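Local coordinates for putative p22 protein (Leishmania major, PDB 1YQF) that is of unknown function but belongs to the mitochondrial glycoprotein (MAM33) family and is a sequence homologue of human p32, at residues Met39-Ser42 and Asp43-Glu46; Asp126-Ala129 and Leu130-Thr134. One frame throughout, in Å; residues are numbered along the deposited sequence.

Contact 1 of 2, residues Met39-Ser42 and Asp43-Glu46; sequences MGRS and DKPE
In the loop that leaves helix 23-39 on its way to strand 55-58, Arg41 reaches across a bend of the chain to meet Asp43 and Lys44. The main bond of the Arg41-Asp43 salt bridge runs from Arg41 NE to Asp43 OD1 at 3.2 Å, almost straight at 175°. OD1 lies in the guanidinium plane, whereas NE stands above the carboxylate plane; the two planes are 57° apart. A weak second bond joins Arg41 NH2 to Asp43 OD2 at 3.4 Å. Asp43 brings its carboxylate back over the bend because CG sits between the backbone N and the carbonyl carbon (chi1 66°). Glu38, in the last turn of the preceding helix, takes Arg41 NH1 in a further salt bridge, so carboxylates on two residues hold the guanidinium and probably fix its rotation. Lys44 ends in a salt bridge of its own to Glu192 of helix 173-202, and Gln188 of that helix touches Arg41, Lys44 and Pro45, which ties the loop to the long C-terminal helix. Lys44 CG covers one guanidinium face of Arg41, 3.7 Å from CZ and over the centre of the group.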
ATOM      1  N   MET A  39      33.820 -12.005   1.214  1.00 42.47           N
ATOM      2  CA  MET A  39      34.699 -11.630   2.321  1.00 44.08           C
ATOM      3  C   MET A  39      36.132 -11.338   1.871  1.00 44.75           C
ATOM      4  O   MET A  39      36.862 -10.620   2.553  1.00 44.69           O
ATOM      5  CB  MET A  39      34.701 -12.746   3.380  1.00 44.70           C
ATOM      6  CG  MET A  39      35.041 -12.294   4.789  1.00 46.85           C
ATOM      7  SD  MET A  39      33.734 -11.307   5.552  1.00 49.08           S
ATOM      8  CE  MET A  39      32.597 -12.577   6.125  1.00 51.43           C
ATOM      9  N   GLY A  40      36.526 -11.895   0.728  1.00 45.84           N
ATOM     10  CA  GLY A  40      37.868 -11.736   0.195  1.00 46.77           C
ATOM     11  C   GLY A  40      37.994 -10.720  -0.925  1.00 47.95           C
ATOM     12  O   GLY A  40      39.073 -10.566  -1.495  1.00 47.85           O
ATOM     13  N   ARG A  41      36.903 -10.029  -1.249  1.00 49.59           N
ATOM     14  CA  ARG A  41      36.938  -8.974  -2.260  1.00 51.08           C
ATOM     15  C   ARG A  41      37.730  -7.775  -1.741  1.00 52.12           C
ATOM     16  O   ARG A  41      37.745  -7.503  -0.539  1.00 52.37           O
ATOM     17  CB  ARG A  41      35.526  -8.515  -2.627  1.00 51.21           C
ATOM     18  CG  ARG A  41      34.728  -9.478  -3.487  1.00 52.07           C
ATOM     19  CD  ARG A  41      33.289  -9.018  -3.720  1.00 53.53           C
ATOM     20  NE  ARG A  41      33.238  -7.700  -4.357  1.00 54.24           N
ATOM     21  CZ  ARG A  41      32.161  -6.917  -4.426  1.00 54.57           C
ATOM     22  NH1 ARG A  41      31.002  -7.297  -3.899  1.00 54.16           N
ATOM     23  NH2 ARG A  41      32.244  -5.736  -5.031  1.00 54.65           N
ATOM     24  N   SER A  42      38.389  -7.072  -2.657  1.00 53.32           N
ATOM     25  CA  SER A  42      39.114  -5.841  -2.331  1.00 54.26           C
ATOM     26  C   SER A  42      38.535  -4.644  -3.092  1.00 54.15           C
ATOM     27  O   SER A  42      39.117  -3.556  -3.093  1.00 54.30           O
ATOM     28  CB  SER A  42      40.603  -6.008  -2.652  1.00 54.58           C
ATOM     29  OG  SER A  42      40.799  -6.373  -4.009  1.00 55.19           O
ATOM     30  N   ASP A  43      37.378  -4.857  -3.718  1.00 53.86           N
ATOM     31  CA  ASP A  43      36.704  -3.840  -4.525  1.00 53.43           C
ATOM     32  C   ASP A  43      35.281  -3.582  -4.012  1.00 52.19           C
ATOM     33  O   ASP A  43      34.428  -3.090  -4.752  1.00 52.11           O
ATOM     34  CB  ASP A  43      36.671  -4.275  -6.001  1.00 53.76           C
ATOM     35  CG  ASP A  43      35.805  -5.506  -6.238  1.00 54.81           C
ATOM     36  OD1 ASP A  43      35.990  -6.517  -5.523  1.00 56.03           O
ATOM     37  OD2 ASP A  43      34.911  -5.551  -7.111  1.00 55.57           O
ATOM     38  N   LYS A  44      35.036  -3.906  -2.743  1.00 50.74           N
ATOM     39  CA  LYS A  44      33.709  -3.739  -2.149  1.00 49.53           C
ATOM     40  C   LYS A  44      33.400  -2.262  -1.916  1.00 48.42           C
ATOM     41  O   LYS A  44      34.318  -1.437  -1.857  1.00 48.23           O
ATOM     42  CB  LYS A  44      33.599  -4.512  -0.827  1.00 49.52           C
ATOM     43  CG  LYS A  44      33.309  -5.995  -1.009  1.00 49.44           C
ATOM     44  CD  LYS A  44      32.975  -6.680   0.310  1.00 49.74           C
ATOM     45  CE  LYS A  44      34.211  -6.872   1.177  1.00 49.55           C
ATOM     46  NZ  LYS A  44      33.919  -7.663   2.408  1.00 49.21           N
ATOM     47  N   PRO A  45      32.114  -1.922  -1.794  1.00 47.19           N
ATOM     48  CA  PRO A  45      31.708  -0.537  -1.521  1.00 46.62           C
ATOM     49  C   PRO A  45      32.202  -0.024  -0.166  1.00 46.09           C
ATOM     50  O   PRO A  45      32.017  -0.697   0.844  1.00 45.90           O
ATOM     51  CB  PRO A  45      30.174  -0.610  -1.549  1.00 46.56           C
ATOM     52  CG  PRO A  45      29.865  -1.845  -2.316  1.00 46.75           C
ATOM     53  CD  PRO A  45      30.944  -2.810  -1.931  1.00 46.98           C
ATOM     54  N   GLU A  46      32.831   1.150  -0.168  1.00 45.74           N
ATOM     55  CA  GLU A  46      33.300   1.805   1.051  1.00 45.59           C
ATOM     56  C   GLU A  46      32.165   2.600   1.681  1.00 44.15           C
ATOM     57  O   GLU A  46      31.382   3.238   0.971  1.00 43.75           O
ATOM     58  CB  GLU A  46      34.450   2.765   0.734  1.00 46.38           C
ATOM     59  CG  GLU A  46      35.827   2.125   0.712  1.00 49.87           C
ATOM     60  CD  GLU A  46      36.928   3.137   0.458  1.00 53.24           C
ATOM     61  OE1 GLU A  46      37.064   4.085   1.261  1.00 54.60           O
ATOM     62  OE2 GLU A  46      37.652   2.991  -0.549  1.00 55.61           O
TER

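Contact 2 of 2, residues Asp126-Ala129 and Leu130-Thr134; sequences DEAA and LAKDT
Glu127 and Leu130 cross at about a right angle, with CG of Glu127 resting 3.4 Å from CB of Leu130. In the glutamate a chi1 of 63°, which sets CG between the backbone N and the carbonyl carbon, turns CG toward Leu130 CB, and the chain runs on extended beyond it. In Leu130, CG stands anti to the backbone N (chi1 -176°), and the isobutyl group packs on Tyr125 of strand 116-125 and on Leu145. A second pairing involves Ala128 and Lys132: Lys132 CE comes within 3.9 Å of Ala128 CB, while CB and CG of the lysine lie by the Ala128 carbonyl oxygen. The Lys132 chain bends at chi3, and its NZ makes a weak hydrogen bond to Thr99 of strand 92-99. Both pairings belong to the short helix 128-132 that follows the last strand of the antiparallel sheet, with Glu127 at its N-cap position. Ala128 O accepts Lys132 N at 2.9 Å, an i+4 to i helical bond, and Ala131 N at 3.1 Å, weakly. Ala131 N also reaches Glu127 O weakly, at 3.4 Å, and is thereby shared between two carbonyls. The methyl groups of Ala128 and Ala131 meet Thr105 of strand 105-113, which seats the helix on the sheet. After Lys132 the chain leaves helical geometry at Asp133, whose carbonyl oxygen, like that of Leu130, is hydrogen-bonded by Arg142 NH1.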
ATOM      1  N   ASP A 126       0.796  19.463  12.366  1.00 31.16           N
ATOM      2  CA  ASP A 126       0.803  20.295  13.572  1.00 33.09           C
ATOM      3  C   ASP A 126       1.850  19.834  14.585  1.00 34.01           C
ATOM      4  O   ASP A 126       2.402  20.656  15.314  1.00 34.18           O
ATOM      5  CB  ASP A 126      -0.578  20.311  14.232  1.00 33.48           C
ATOM      6  CG  ASP A 126      -1.608  21.071  13.418  1.00 35.10           C
ATOM      7  OD1 ASP A 126      -1.314  22.002  12.633  1.00 36.64           O
ATOM      8  OD2 ASP A 126      -2.809  20.754  13.540  1.00 37.55           O
ATOM      9  N   GLU A 127       2.121  18.529  14.625  1.00 35.35           N
ATOM     10  CA  GLU A 127       3.071  17.976  15.590  1.00 36.69           C
ATOM     11  C   GLU A 127       4.080  17.003  14.971  1.00 35.86           C
ATOM     12  O   GLU A 127       3.776  16.272  14.022  1.00 35.80           O
ATOM     13  CB  GLU A 127       2.325  17.314  16.754  1.00 37.87           C
ATOM     14  CG  GLU A 127       1.457  16.128  16.374  1.00 42.08           C
ATOM     15  CD  GLU A 127       0.662  15.590  17.550  1.00 46.94           C
ATOM     16  OE1 GLU A 127      -0.094  16.377  18.162  1.00 49.36           O
ATOM     17  OE2 GLU A 127       0.795  14.383  17.866  1.00 48.92           O
ATOM     18  N   ALA A 128       5.285  17.017  15.536  1.00 35.10           N
ATOM     19  CA  ALA A 128       6.405  16.193  15.082  1.00 34.78           C
ATOM     20  C   ALA A 128       6.140  14.686  15.081  1.00 34.98           C
ATOM     21  O   ALA A 128       6.511  14.002  14.132  1.00 35.20           O
ATOM     22  CB  ALA A 128       7.642  16.498  15.927  1.00 34.43           C
ATOM     23  N   ALA A 129       5.529  14.169  16.144  1.00 35.13           N
ATOM     24  CA  ALA A 129       5.271  12.729  16.254  1.00 35.23           C
ATOM     25  C   ALA A 129       4.287  12.260  15.185  1.00 35.60           C
ATOM     26  O   ALA A 129       4.399  11.158  14.666  1.00 35.33           O
ATOM     27  CB  ALA A 129       4.748  12.381  17.633  1.00 35.03           C
ATOM     28  N   LEU A 130       3.328  13.115  14.856  1.00 35.96           N
ATOM     29  CA  LEU A 130       2.362  12.817  13.809  1.00 36.45           C
ATOM     30  C   LEU A 130       3.060  12.616  12.463  1.00 35.54           C
ATOM     31  O   LEU A 130       2.665  11.766  11.669  1.00 35.79           O
ATOM     32  CB  LEU A 130       1.339  13.949  13.712  1.00 37.03           C
ATOM     33  CG  LEU A 130       0.172  13.801  12.735  1.00 39.20           C
ATOM     34  CD1 LEU A 130      -0.634  12.545  13.015  1.00 40.28           C
ATOM     35  CD2 LEU A 130      -0.711  15.031  12.832  1.00 40.56           C
ATOM     36  N   ALA A 131       4.108  13.401  12.231  1.00 34.41           N
ATOM     37  CA  ALA A 131       4.885  13.344  10.996  1.00 33.46           C
ATOM     38  C   ALA A 131       5.880  12.183  10.975  1.00 32.94           C
ATOM     39  O   ALA A 131       6.048  11.524   9.947  1.00 31.71           O
ATOM     40  CB  ALA A 131       5.629  14.657  10.805  1.00 33.26           C
ATOM     41  N   LYS A 132       6.532  11.934  12.109  1.00 32.74           N
ATOM     42  CA  LYS A 132       7.716  11.063  12.141  1.00 32.84           C
ATOM     43  C   LYS A 132       7.518   9.705  12.814  1.00 32.93           C
ATOM     44  O   LYS A 132       8.392   8.849  12.715  1.00 32.46           O
ATOM     45  CB  LYS A 132       8.893  11.810  12.783  1.00 32.87           C
ATOM     46  CG  LYS A 132       9.405  12.942  11.910  1.00 33.33           C
ATOM     47  CD  LYS A 132      10.611  13.641  12.509  1.00 34.45           C
ATOM     48  CE  LYS A 132      10.222  14.620  13.605  1.00 34.73           C
ATOM     49  NZ  LYS A 132      11.416  15.356  14.111  1.00 35.45           N
ATOM     50  N   ASP A 133       6.380   9.490  13.469  1.00 33.62           N
ATOM     51  CA  ASP A 133       6.098   8.190  14.084  1.00 34.31           C
ATOM     52  C   ASP A 133       6.136   7.101  13.015  1.00 34.83           C
ATOM     53  O   ASP A 133       5.683   7.305  11.890  1.00 34.87           O
ATOM     54  CB  ASP A 133       4.729   8.171  14.783  1.00 34.43           C
ATOM     55  CG  ASP A 133       4.766   8.753  16.199  1.00 35.22           C
ATOM     56  OD1 ASP A 133       5.857   9.070  16.718  1.00 36.61           O
ATOM     57  OD2 ASP A 133       3.728   8.925  16.874  1.00 36.14           O
ATOM     58  N   THR A 134       6.707   5.954  13.368  1.00 35.57           N
ATOM     59  CA  THR A 134       6.703   4.786  12.487  1.00 36.18           C
ATOM     60  C   THR A 134       5.508   3.921  12.846  1.00 35.62           C
ATOM     61  O   THR A 134       4.923   4.074  13.921  1.00 35.78           O
ATOM     62  CB  THR A 134       8.006   3.965  12.624  1.00 36.78           C
ATOM     63  OG1 THR A 134       8.347   3.786  14.009  1.00 37.70           O
ATOM     64  CG2 THR A 134       9.184   4.722  12.031  1.00 38.00           C
TER

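How the contacts relate
Both are local contacts at the surface, contact 1 in an irregular loop and contact 2 on a short helix, in series along the chain and on opposite sides of its centre; their centres lie 39 Å apart and their nearest atoms about 25 Å. Contact 1 falls between the N-terminal helix and the first strand, whereas contact 2 follows the final strand, so together they bracket the six-stranded antiparallel sheet in sequence. Their supports differ: residues 39-46 meet helix 173-202 through the Lys44-Glu192 salt bridge and packing on Gln188, residues 126-134 lie mostly against strands of the sheet. Thr134 also packs on Glu144 of a second subunit, while no other chain of the assembly touches contact 1.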